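Local coordinates for putative secreted protein (PDB 3NPD) that is of unknown function but is probably a secreted, quorum-sensing-regulated virulence factor of Pseudomonas aeruginosa, at residues K15-S20 / N42-H47; L33-T38 / S92-K97; S67-S72 / A103-D108; Q81-A84 / I88-Y91. All blocks are in the same frame, centred on the assembly; numbering follows the deposited sequence.

Contact 1: K15-S20 / N42-H47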
loop_
_atom_site.group_PDB
_atom_site.type_symbol
_atom_site.label_atom_id
_atom_site.label_comp_id
_atom_site.label_asym_id
_atom_site.label_seq_id
_atom_site.Cartn_x
_atom_site.Cartn_y
_atom_site.Cartn_z
ATOM N N LYS A 15 7.667 -10.187 6.945
ATOM C CA LYS A 15 6.789 -11.192 7.559
ATOM C C LYS A 15 5.343 -10.788 7.324
ATOM O O LYS A 15 4.532 -11.626 6.952
ATOM C CB LYS A 15 6.979 -11.388 9.086
ATOM C CG LYS A 15 8.305 -11.930 9.529
ATOM C CD LYS A 15 8.170 -12.556 10.954
ATOM N N VAL A 16 5.015 -9.515 7.609
ATOM C CA VAL A 16 3.654 -8.994 7.341
ATOM C C VAL A 16 3.286 -9.106 5.851
ATOM O O VAL A 16 2.190 -9.501 5.512
ATOM C CB VAL A 16 3.465 -7.557 7.856
ATOM C CG1 VAL A 16 2.094 -6.997 7.495
ATOM C CG2 VAL A 16 3.643 -7.550 9.408
ATOM N N ALA A 17 4.194 -8.714 4.976
ATOM C CA ALA A 17 3.981 -8.849 3.528
ATOM C C ALA A 17 3.661 -10.281 3.064
ATOM O O ALA A 17 2.687 -10.482 2.352
ATOM C CB ALA A 17 5.143 -8.283 2.757
ATOM N N LYS A 18 4.397 -11.258 3.585
ATOM C CA LYS A 18 4.163 -12.660 3.257
ATOM C C LYS A 18 2.790 -13.141 3.719
ATOM O O LYS A 18 2.063 -13.742 2.923
ATOM C CB LYS A 18 5.275 -13.566 3.795
ATOM C CG LYS A 18 6.537 -13.572 2.966
ATOM C CD LYS A 18 7.606 -14.469 3.601
ATOM N N GLU A 19 2.419 -12.890 4.983
ATOM C CA GLU A 19 1.114 -13.346 5.485
ATOM C C GLU A 19 -0.035 -12.638 4.745
ATOM O O GLU A 19 -1.022 -13.279 4.385
ATOM C CB GLU A 19 0.982 -13.212 7.006
ATOM C CG GLU A 19 1.037 -11.821 7.538
ATOM C CD GLU A 19 0.986 -11.762 9.051
ATOM O OE1 GLU A 19 -0.073 -12.085 9.634
ATOM O OE2 GLU A 19 2.008 -11.349 9.652
ATOM N N SER A 20 0.116 -11.329 4.504
ATOM C CA SER A 20 -0.901 -10.539 3.856
ATOM C C SER A 20 -1.066 -10.857 2.356
ATOM O O SER A 20 -2.131 -10.547 1.788
ATOM C CB SER A 20 -0.603 -9.054 4.054
ATOM O OG SER A 20 -0.599 -8.740 5.447
ATOM N N ASN A 42 11.797 0.743 4.504
ATOM C CA ASN A 42 10.795 0.903 5.555
ATOM C C ASN A 42 9.339 0.947 5.022
ATOM O O ASN A 42 8.430 1.200 5.799
ATOM C CB ASN A 42 11.081 2.122 6.458
ATOM C CG ASN A 42 10.965 3.442 5.723
ATOM O OD1 ASN A 42 10.901 3.476 4.487
ATOM N ND2 ASN A 42 10.962 4.525 6.463
ATOM N N GLN A 43 9.131 0.693 3.729
ATOM C CA GLN A 43 7.830 0.726 3.109
ATOM C C GLN A 43 7.274 -0.673 2.922
ATOM O O GLN A 43 7.907 -1.527 2.297
ATOM C CB GLN A 43 7.874 1.378 1.720
ATOM C CG GLN A 43 8.195 2.829 1.780
ATOM C CD GLN A 43 8.202 3.512 0.438
ATOM O OE1 GLN A 43 7.303 3.349 -0.386
ATOM N NE2 GLN A 43 9.213 4.327 0.235
ATOM N N LEU A 44 6.088 -0.892 3.468
ATOM C CA LEU A 44 5.243 -2.052 3.151
ATOM C C LEU A 44 4.325 -1.599 2.015
ATOM O O LEU A 44 3.506 -0.698 2.206
ATOM C CB LEU A 44 4.409 -2.464 4.378
ATOM C CG LEU A 44 3.420 -3.614 4.179
ATOM C CD1 LEU A 44 4.158 -4.904 3.734
ATOM C CD2 LEU A 44 2.563 -3.851 5.456
ATOM N N ILE A 45 4.445 -2.227 0.873
ATOM C CA ILE A 45 3.787 -1.768 -0.347
ATOM C C ILE A 45 2.715 -2.770 -0.717
ATOM O O ILE A 45 3.025 -3.948 -0.910
ATOM C CB ILE A 45 4.778 -1.656 -1.523
ATOM C CG1 ILE A 45 5.946 -0.743 -1.232
ATOM C CG2 ILE A 45 4.026 -1.209 -2.852
ATOM C CD1 ILE A 45 7.163 -0.957 -2.108
ATOM N N ASN A 46 1.470 -2.314 -0.857
ATOM C CA ASN A 46 0.376 -3.109 -1.356
ATOM C C ASN A 46 0.277 -2.690 -2.810
ATOM O O ASN A 46 0.070 -1.496 -3.126
ATOM C CB ASN A 46 -0.911 -2.766 -0.561
ATOM C CG ASN A 46 -2.100 -3.683 -0.826
ATOM O OD1 ASN A 46 -3.198 -3.381 -0.353
ATOM N ND2 ASN A 46 -1.920 -4.766 -1.597
ATOM N N HIS A 47 0.431 -3.648 -3.707
ATOM C CA HIS A 47 0.309 -3.415 -5.123
ATOM C C HIS A 47 -1.108 -3.784 -5.525
ATOM O O HIS A 47 -1.573 -4.868 -5.190
ATOM C CB HIS A 47 1.271 -4.335 -5.872
ATOM C CG HIS A 47 2.720 -4.163 -5.469
ATOM N ND1 HIS A 47 3.602 -3.326 -6.122
ATOM C CD2 HIS A 47 3.429 -4.752 -4.485
ATOM C CE1 HIS A 47 4.787 -3.394 -5.540
ATOM N NE2 HIS A 47 4.711 -4.252 -4.543
#
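The helix that carries Val16 and Ala17 runs over strand 43-50 with its closest backbone approach between Ala17 CA and Leu44 CA, 6.9 Å apart. Leu44 does all the reaching from the strand. Its CG stands anti to the backbone N (chi1 177°), which carries the forked end up to the helix, and each branch of the fork has its own partner. CD1 lies 3.7 Å from Ala17 CB, so it rests against a part of the helix where the side chain is a single methyl group. CD2 meets Val16 CG1 at 3.8 Å, with the Val16 and Leu44 side chains crossing at about a right angle. The contact is thus wholly apolar and buried, part of the packing of the N-terminal helix 4-21 on one face of the mixed sheet. Strand 43-50 is flanked there by strands 32-40 and 88-95. Leu82 of helix 77-83 touches both Val16 and Leu44, while Tyr37 covers Ala17 from the neighbouring strand. One turn along the helix, Ser20 folds its hydroxyl back and donates from OG to Val16 O at 2.9 Å. That donor sits 35° out of the carbonyl plane; Ser20 N reaches the same oxygen from the opposite face, so Val16 O is gripped by two bonds. The next carbonyl, Ala17 O, is hydrogen-bonded to Ser21 OG.

Contact 2: L33-T38 / S92-K97. With SO4 (sulfate ion), chain B.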
loop_
_atom_site.group_PDB
_atom_site.type_symbol
_atom_site.label_atom_id
_atom_site.label_comp_id
_atom_site.label_asym_id
_atom_site.label_seq_id
_atom_site.Cartn_x
_atom_site.Cartn_y
_atom_site.Cartn_z
ATOM N N LEU A 33 -7.766 -5.364 -8.530
ATOM C CA LEU A 33 -7.125 -6.593 -8.037
ATOM C C LEU A 33 -6.115 -6.229 -6.963
ATOM O O LEU A 33 -5.239 -5.382 -7.176
ATOM C CB LEU A 33 -6.383 -7.406 -9.119
ATOM C CG LEU A 33 -7.043 -8.246 -10.172
ATOM C CD1 LEU A 33 -5.943 -8.882 -11.008
ATOM C CD2 LEU A 33 -7.933 -9.316 -9.510
ATOM N N ASP A 34 -6.261 -6.864 -5.818
ATOM C CA ASP A 34 -5.237 -6.825 -4.783
ATOM C C ASP A 34 -4.126 -7.820 -5.214
ATOM O O ASP A 34 -4.325 -9.049 -5.209
ATOM C CB ASP A 34 -5.854 -7.195 -3.436
ATOM C CG ASP A 34 -4.864 -7.118 -2.274
ATOM O OD1 ASP A 34 -3.631 -6.925 -2.459
ATOM O OD2 ASP A 34 -5.355 -7.297 -1.142
ATOM N N GLN A 35 -2.950 -7.305 -5.520
ATOM C CA GLN A 35 -1.818 -8.125 -6.014
ATOM C C GLN A 35 -0.833 -8.490 -4.927
ATOM O O GLN A 35 0.196 -9.082 -5.223
ATOM C CB GLN A 35 -1.098 -7.428 -7.161
ATOM C CG GLN A 35 -2.012 -7.026 -8.281
ATOM C CD GLN A 35 -1.289 -6.211 -9.311
ATOM O OE1 GLN A 35 -0.644 -5.227 -8.982
ATOM N NE2 GLN A 35 -1.424 -6.577 -10.540
ATOM N N GLY A 36 -1.164 -8.170 -3.671
ATOM C CA GLY A 36 -0.330 -8.553 -2.530
ATOM C C GLY A 36 0.669 -7.475 -2.190
ATOM O O GLY A 36 0.498 -6.308 -2.558
ATOM N N TYR A 37 1.699 -7.882 -1.454
ATOM C CA TYR A 37 2.615 -6.976 -0.795
ATOM C C TYR A 37 4.065 -7.306 -1.003
ATOM O O TYR A 37 4.428 -8.480 -1.132
ATOM C CB TYR A 37 2.366 -7.039 0.715
ATOM C CG TYR A 37 0.973 -6.635 1.094
ATOM C CD1 TYR A 37 -0.086 -7.520 0.953
ATOM C CD2 TYR A 37 0.713 -5.368 1.679
ATOM C CE1 TYR A 37 -1.414 -7.128 1.289
ATOM C CE2 TYR A 37 -0.578 -5.002 2.080
ATOM C CZ TYR A 37 -1.639 -5.868 1.872
ATOM O OH TYR A 37 -2.931 -5.521 2.252
ATOM N N THR A 38 4.882 -6.262 -1.074
ATOM C CA THR A 38 6.345 -6.348 -1.072
ATOM C C THR A 38 6.880 -5.305 -0.086
ATOM O O THR A 38 6.115 -4.478 0.437
ATOM C CB THR A 38 6.990 -6.153 -2.459
ATOM O OG1 THR A 38 6.782 -4.803 -2.894
ATOM C CG2 THR A 38 6.473 -7.161 -3.520
ATOM N N SER A 92 0.417 1.225 -4.181
ATOM C CA SER A 92 0.851 1.410 -5.562
ATOM C C SER A 92 -0.193 0.825 -6.483
ATOM O O SER A 92 -0.338 -0.398 -6.598
ATOM C CB SER A 92 2.246 0.797 -5.782
ATOM O OG SER A 92 2.607 0.824 -7.150
ATOM N N PHE A 93 -0.929 1.712 -7.137
ATOM C CA PHE A 93 -1.955 1.321 -8.132
ATOM C C PHE A 93 -1.396 1.507 -9.513
ATOM O O PHE A 93 -0.826 2.573 -9.841
ATOM C CB PHE A 93 -3.185 2.204 -8.014
ATOM C CG PHE A 93 -3.950 2.057 -6.737
ATOM C CD1 PHE A 93 -3.615 2.829 -5.607
ATOM C CD2 PHE A 93 -5.056 1.189 -6.649
ATOM C CE1 PHE A 93 -4.351 2.698 -4.422
ATOM C CE2 PHE A 93 -5.772 1.066 -5.456
ATOM C CZ PHE A 93 -5.414 1.809 -4.360
ATOM N N THR A 94 -1.548 0.487 -10.351
ATOM C CA THR A 94 -1.145 0.527 -11.759
ATOM C C THR A 94 -2.319 0.067 -12.634
ATOM O O THR A 94 -3.237 -0.571 -12.149
ATOM C CB THR A 94 0.111 -0.333 -11.971
ATOM O OG1 THR A 94 -0.190 -1.693 -11.664
ATOM C CG2 THR A 94 1.286 0.199 -11.085
ATOM N N GLU A 95 -2.272 0.380 -13.914
ATOM C CA GLU A 95 -3.294 -0.029 -14.864
ATOM C C GLU A 95 -3.287 -1.541 -15.080
ATOM O O GLU A 95 -2.231 -2.142 -15.221
ATOM C CB GLU A 95 -3.053 0.658 -16.218
ATOM C CG GLU A 95 -3.635 2.047 -16.298
ATOM C CD GLU A 95 -5.068 2.022 -16.783
ATOM O OE1 GLU A 95 -5.852 1.161 -16.302
ATOM O OE2 GLU A 95 -5.396 2.878 -17.632
ATOM N N TYR A 96 -4.461 -2.140 -15.134
ATOM C CA TYR A 96 -4.571 -3.579 -15.364
ATOM C C TYR A 96 -3.926 -4.003 -16.687
ATOM O O TYR A 96 -3.177 -4.942 -16.693
ATOM C CB TYR A 96 -6.031 -3.970 -15.321
ATOM C CG TYR A 96 -6.267 -5.421 -15.604
ATOM C CD1 TYR A 96 -5.784 -6.393 -14.740
ATOM C CD2 TYR A 96 -6.962 -5.841 -16.739
ATOM C CE1 TYR A 96 -5.987 -7.737 -14.959
ATOM C CE2 TYR A 96 -7.215 -7.202 -16.954
ATOM C CZ TYR A 96 -6.680 -8.151 -16.098
ATOM O OH TYR A 96 -6.890 -9.470 -16.370
ATOM N N LYS A 97 -4.290 -3.330 -17.771
ATOM C CA LYS A 97 -3.789 -3.737 -19.104
ATOM C C LYS A 97 -2.323 -3.412 -19.416
ATOM O O LYS A 97 -1.683 -4.158 -20.161
ATOM C CB LYS A 97 -4.647 -3.062 -20.181
ATOM C CG LYS A 97 -6.097 -3.496 -20.198
ATOM C CD LYS A 97 -6.242 -4.828 -20.792
ATOM C CE LYS A 97 -7.680 -5.325 -20.797
ATOM N NZ LYS A 97 -8.631 -4.667 -21.744
HETATM S S SO4 B . -9.626 -2.401 -18.822
HETATM O O1 SO4 B . -8.438 -1.972 -18.057
HETATM O O2 SO4 B . -10.872 -1.671 -18.545
HETATM O O3 SO4 B . -9.341 -2.240 -20.244
HETATM O O4 SO4 B . -9.913 -3.814 -18.501
HETATM O O HOH W 1 0.335 -2.548 -9.139
#
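Leu33 and Tyr96 meet at the surface, at one end of the sheet, beside a sulfate site that probably owes its occupant to the crystallisation liquor. Leu33 CD1 approaches Tyr96 CE1 obliquely at 4.1 Å, a light apolar touch. Tyr96 holds its ring anti to the backbone N (chi1 178°), between the leucine and the anion, and CD2 comes to 4.0 Å from sulfate O4. Lys97, bent at its second and fourth torsions, curls round the sulfate and donates from NZ to O3 at 2.9 Å. Arg51 NH1 and Ala52 N also hydrogen-bond to the anion, and Arg51 makes a cation-pi contact with Tyr96. Strands 32-40 and 88-95 are not direct neighbours in the mixed sheet: strand 43-50 lies between them, and the contact reaches across it. Further along, a water lies 2.9 Å from Gln35 OE1 and 2.7 Å from Thr94 OG1, placed to bridge them, though it has more acceptors within reach than it can serve; Thr94 OG1 is bonded to Asn99 OD1 as well. An Asx turn spans Gln35: Gly36 N donates to Asp34 OD1 at 3.0 Å, meeting the anti side of the carboxylate 34° out of its plane.

Contact 3: S67-S72 / A103-D108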
loop_
_atom_site.group_PDB
_atom_site.type_symbol
_atom_site.label_atom_id
_atom_site.label_comp_id
_atom_site.label_asym_id
_atom_site.label_seq_id
_atom_site.Cartn_x
_atom_site.Cartn_y
_atom_site.Cartn_z
ATOM N N SER A 67 -7.383 10.537 0.760
ATOM C CA SER A 67 -8.117 10.728 2.009
ATOM C C SER A 67 -8.827 9.430 2.433
ATOM O O SER A 67 -8.796 9.058 3.596
ATOM C CB SER A 67 -9.110 11.910 1.887
ATOM O OG SER A 67 -9.825 12.086 3.093
ATOM N N GLN A 68 -9.428 8.747 1.472
ATOM C CA GLN A 68 -10.104 7.461 1.742
ATOM C C GLN A 68 -9.119 6.373 2.145
ATOM O O GLN A 68 -9.394 5.599 3.072
ATOM C CB GLN A 68 -10.874 6.984 0.547
ATOM C CG GLN A 68 -12.028 7.863 0.211
ATOM C CD GLN A 68 -12.742 7.387 -1.061
ATOM O OE1 GLN A 68 -13.281 6.282 -1.087
ATOM N NE2 GLN A 68 -12.735 8.219 -2.117
ATOM N N LEU A 69 -8.013 6.286 1.419
ATOM C CA LEU A 69 -6.906 5.377 1.794
ATOM C C LEU A 69 -6.387 5.663 3.189
ATOM O O LEU A 69 -6.232 4.743 3.970
ATOM C CB LEU A 69 -5.757 5.393 0.804
ATOM C CG LEU A 69 -6.028 4.771 -0.558
ATOM C CD1 LEU A 69 -4.901 5.104 -1.496
ATOM C CD2 LEU A 69 -6.232 3.223 -0.483
ATOM N N GLY A 70 -6.153 6.921 3.490
ATOM C CA GLY A 70 -5.671 7.380 4.828
ATOM C C GLY A 70 -6.614 6.983 5.936
ATOM O O GLY A 70 -6.163 6.476 6.964
ATOM N N ASP A 71 -7.917 7.218 5.728
ATOM C CA ASP A 71 -8.964 6.857 6.713
ATOM C C ASP A 71 -8.855 5.375 7.055
ATOM O O ASP A 71 -8.871 4.998 8.242
ATOM C CB ASP A 71 -10.393 7.129 6.186
ATOM C CG ASP A 71 -10.774 8.623 6.121
ATOM O OD1 ASP A 71 -10.184 9.463 6.849
ATOM O OD2 ASP A 71 -11.722 8.946 5.337
ATOM N N SER A 72 -8.703 4.545 6.016
ATOM C CA SER A 72 -8.586 3.087 6.145
ATOM C C SER A 72 -7.289 2.682 6.885
ATOM O O SER A 72 -7.337 1.942 7.879
ATOM C CB SER A 72 -8.636 2.461 4.739
ATOM O OG SER A 72 -8.589 1.044 4.754
ATOM N N ALA A 103 -1.831 5.703 -9.348
ATOM C CA ALA A 103 -1.648 6.482 -8.143
ATOM C C ALA A 103 -0.679 5.794 -7.214
ATOM O O ALA A 103 -0.631 4.592 -7.162
ATOM C CB ALA A 103 -2.969 6.719 -7.410
ATOM N N THR A 104 0.064 6.573 -6.450
ATOM C CA THR A 104 0.969 6.042 -5.438
ATOM C C THR A 104 0.783 6.898 -4.182
ATOM O O THR A 104 1.051 8.102 -4.204
ATOM C CB THR A 104 2.438 5.985 -5.898
ATOM O OG1 THR A 104 2.507 5.403 -7.211
ATOM C CG2 THR A 104 3.258 5.091 -4.944
ATOM N N GLU A 105 0.371 6.265 -3.097
ATOM C CA GLU A 105 0.024 7.025 -1.879
ATOM C C GLU A 105 0.746 6.393 -0.681
ATOM O O GLU A 105 0.573 5.195 -0.395
ATOM C CB GLU A 105 -1.500 7.013 -1.649
ATOM C CG GLU A 105 -2.273 7.797 -2.722
ATOM C CD GLU A 105 -1.853 9.281 -2.879
ATOM O OE1 GLU A 105 -1.394 9.895 -1.897
ATOM O OE2 GLU A 105 -2.058 9.874 -3.978
ATOM N N ARG A 106 1.581 7.201 -0.016
ATOM C CA ARG A 106 2.346 6.771 1.144
ATOM C C ARG A 106 1.841 7.436 2.408
ATOM O O ARG A 106 1.510 8.658 2.439
ATOM C CB ARG A 106 3.806 7.147 0.994
ATOM C CG ARG A 106 4.414 6.509 -0.220
ATOM C CD ARG A 106 5.905 6.827 -0.415
ATOM N NE ARG A 106 6.366 6.063 -1.579
ATOM C CZ ARG A 106 6.187 6.390 -2.861
ATOM N NH1 ARG A 106 5.563 7.489 -3.203
ATOM N NH2 ARG A 106 6.583 5.563 -3.830
ATOM N N PHE A 107 1.895 6.663 3.493
ATOM C CA PHE A 107 1.439 7.106 4.796
ATOM C C PHE A 107 2.431 6.725 5.866
ATOM O O PHE A 107 2.850 5.567 5.921
ATOM C CB PHE A 107 0.081 6.476 5.155
ATOM C CG PHE A 107 -0.993 6.757 4.147
ATOM C CD1 PHE A 107 -1.139 5.920 2.987
ATOM C CD2 PHE A 107 -1.813 7.878 4.270
ATOM C CE1 PHE A 107 -2.114 6.216 2.026
ATOM C CE2 PHE A 107 -2.803 8.168 3.269
ATOM C CZ PHE A 107 -2.941 7.347 2.162
ATOM N N ASP A 108 2.751 7.661 6.771
ATOM C CA ASP A 108 3.576 7.381 7.966
ATOM C C ASP A 108 2.792 7.800 9.204
ATOM O O ASP A 108 1.618 8.219 9.087
ATOM C CB ASP A 108 5.002 7.966 7.873
ATOM C CG ASP A 108 5.066 9.508 7.892
ATOM O OD1 ASP A 108 4.058 10.203 8.039
ATOM O OD2 ASP A 108 6.203 10.017 7.725
#
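Apolar packing comes first: Phe107 sets its ring against the Gly70 main chain and Leu69 CB. Gly70 has no side chain, so its main chain comes right up to the ring, with CA 3.4 Å from Phe107 CE2 and N 3.5 Å from Phe107 CZ. Beside it, Leu69 CB lies 3.7 Å from Phe107 CZ, and the approach of both residues to the ring is oblique. The far end of Leu69 serves another partner, since CD1 packs 3.9 Å from Glu105 CB, the two side chains crossing near a right angle. No hydrogen bond links the two segments. The polar interactions run instead through Arg66, one residue before the helical segment: it forms a salt bridge with Glu105 OE1, donates to Arg106 O, and makes a cation-pi contact with Phe107. Segment 67-72 passes the strand at an axis distance of 9.4 Å and an angle of 37°. Helix 62-74, to which it belongs, covers the outermost strand 101-107 and reaches over to Phe93 on strand 88-95; Cys74, the last residue of that helix, is disulfide-bonded to Cys112 of helix 109-112, which Asp108 N-caps.

Contact 4: Q81-A84 / I88-Y91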
loop_
_atom_site.group_PDB
_atom_site.type_symbol
_atom_site.label_atom_id
_atom_site.label_comp_id
_atom_site.label_asym_id
_atom_site.label_seq_id
_atom_site.Cartn_x
_atom_site.Cartn_y
_atom_site.Cartn_z
ATOM N N GLN A 81 0.378 -0.271 14.263
ATOM C CA GLN A 81 1.542 -0.851 14.953
ATOM C C GLN A 81 2.814 -0.715 14.114
ATOM O O GLN A 81 3.901 -0.531 14.672
ATOM C CB GLN A 81 1.327 -2.313 15.303
ATOM C CG GLN A 81 0.268 -2.526 16.314
ATOM C CD GLN A 81 -0.166 -3.968 16.475
ATOM O OE1 GLN A 81 0.350 -4.875 15.835
ATOM N NE2 GLN A 81 -1.146 -4.173 17.344
ATOM N N LEU A 82 2.676 -0.883 12.791
ATOM C CA LEU A 82 3.817 -0.738 11.909
ATOM C C LEU A 82 4.291 0.726 11.822
ATOM O O LEU A 82 5.486 1.017 11.914
ATOM C CB LEU A 82 3.512 -1.342 10.524
ATOM C CG LEU A 82 3.079 -2.814 10.534
ATOM C CD1 LEU A 82 2.875 -3.256 9.075
ATOM C CD2 LEU A 82 4.085 -3.736 11.247
ATOM N N LEU A 83 3.335 1.620 11.636
ATOM C CA LEU A 83 3.623 3.051 11.574
ATOM C C LEU A 83 4.250 3.510 12.902
ATOM O O LEU A 83 5.187 4.316 12.890
ATOM C CB LEU A 83 2.367 3.863 11.199
ATOM C CG LEU A 83 2.152 4.031 9.689
ATOM C CD1 LEU A 83 2.309 2.747 8.909
ATOM C CD2 LEU A 83 0.798 4.677 9.415
ATOM N N ALA A 84 3.806 2.922 14.020
ATOM C CA ALA A 84 4.355 3.222 15.346
ATOM C C ALA A 84 5.807 2.760 15.546
ATOM O O ALA A 84 6.451 3.109 16.518
ATOM C CB ALA A 84 3.430 2.626 16.470
ATOM N N ILE A 88 6.361 2.868 6.699
ATOM C CA ILE A 88 5.510 3.608 5.784
ATOM C C ILE A 88 4.637 2.569 5.102
ATOM O O ILE A 88 5.139 1.489 4.703
ATOM C CB ILE A 88 6.356 4.357 4.738
ATOM C CG1 ILE A 88 7.091 5.504 5.403
ATOM C CG2 ILE A 88 5.469 4.890 3.566
ATOM C CD1 ILE A 88 8.249 6.072 4.512
ATOM N N LEU A 89 3.335 2.846 5.051
ATOM C CA LEU A 89 2.375 2.066 4.265
ATOM C C LEU A 89 2.271 2.755 2.905
ATOM O O LEU A 89 1.924 3.916 2.820
ATOM C CB LEU A 89 1.005 1.927 4.969
ATOM C CG LEU A 89 0.685 0.542 5.513
ATOM C CD1 LEU A 89 0.634 -0.564 4.397
ATOM C CD2 LEU A 89 1.710 0.266 6.649
ATOM N N THR A 90 2.512 2.002 1.842
ATOM C CA THR A 90 2.468 2.521 0.482
ATOM C C THR A 90 1.445 1.746 -0.336
ATOM O O THR A 90 1.493 0.517 -0.350
ATOM C CB THR A 90 3.834 2.390 -0.193
ATOM O OG1 THR A 90 4.753 3.179 0.560
ATOM C CG2 THR A 90 3.791 2.872 -1.693
ATOM N N TYR A 91 0.568 2.460 -1.033
ATOM C CA TYR A 91 -0.365 1.870 -1.997
ATOM C C TYR A 91 0.128 2.238 -3.363
ATOM O O TYR A 91 0.225 3.422 -3.694
ATOM C CB TYR A 91 -1.794 2.387 -1.823
ATOM C CG TYR A 91 -2.357 1.796 -0.616
ATOM C CD1 TYR A 91 -2.966 0.533 -0.680
ATOM C CD2 TYR A 91 -2.175 2.387 0.618
ATOM C CE1 TYR A 91 -3.409 -0.110 0.443
ATOM C CE2 TYR A 91 -2.638 1.761 1.768
ATOM C CZ TYR A 91 -3.273 0.512 1.671
ATOM O OH TYR A 91 -3.754 -0.135 2.785
#
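Two leucines are turned toward each other by their first torsions: Leu89 has its chi1 at -109°, well away from a staggered value, while Leu83 has one of the usual kind, shifted to -88° in this conformer. These rotations bring the ends of both side chains between helix and strand, although neither starts out directed straight across. They cross at about a right angle, but the closeness of their methyl groups is doubtful. The 3.4 Å between Leu83 CD1 and Leu89 CD2 is tighter than normal van der Waals contact, and Leu83 was modelled in two conformers, of which this is one. Leu82, one residue earlier on the helix, makes a looser approach, with CD1 at 4.4 Å from Leu89 CD2. Only three residues separate the segments, so the chain drops from the end of helix 77-83 almost directly into strand 88-95. This is the closing step of a beta-alpha-beta crossover: strand 43-50 leads through helices 52-60, 62-74 and 77-83 to strand 88-95, its parallel neighbour in the sheet. Leu83 also packs on Val73 of helix 62-74, so helices 77-83 and 62-74 meet on the same face of the sheet as the end of Leu89. Ile88's side chain sets out away from the helix and touches Gln43 and Arg106.

Overall arrangement
All four contacts are built on the same mixed sheet. Contacts 1 and 4 lie about 9 Å apart between centres and are joined through paired strands, with Asn42 O receiving Ile88 N at 2.8 Å. Contacts 3 and 4, about 10 Å apart, share the next strand pair, where Phe107 N meets Leu89 O at 2.8 Å. Contact 2 lies farther off, its centre about 18 Å from that of contact 4 on the same strand 88-95, and it is linked to contact 1 through His47 and Thr38. Bound 3-cyclohexyl-1-propylsulfonic acid, probably from the crystallisation liquor, lies about 4 Å from the side chains of Val16, Leu69 and Leu82 in contacts 1, 3 and 4, possibly marking pockets.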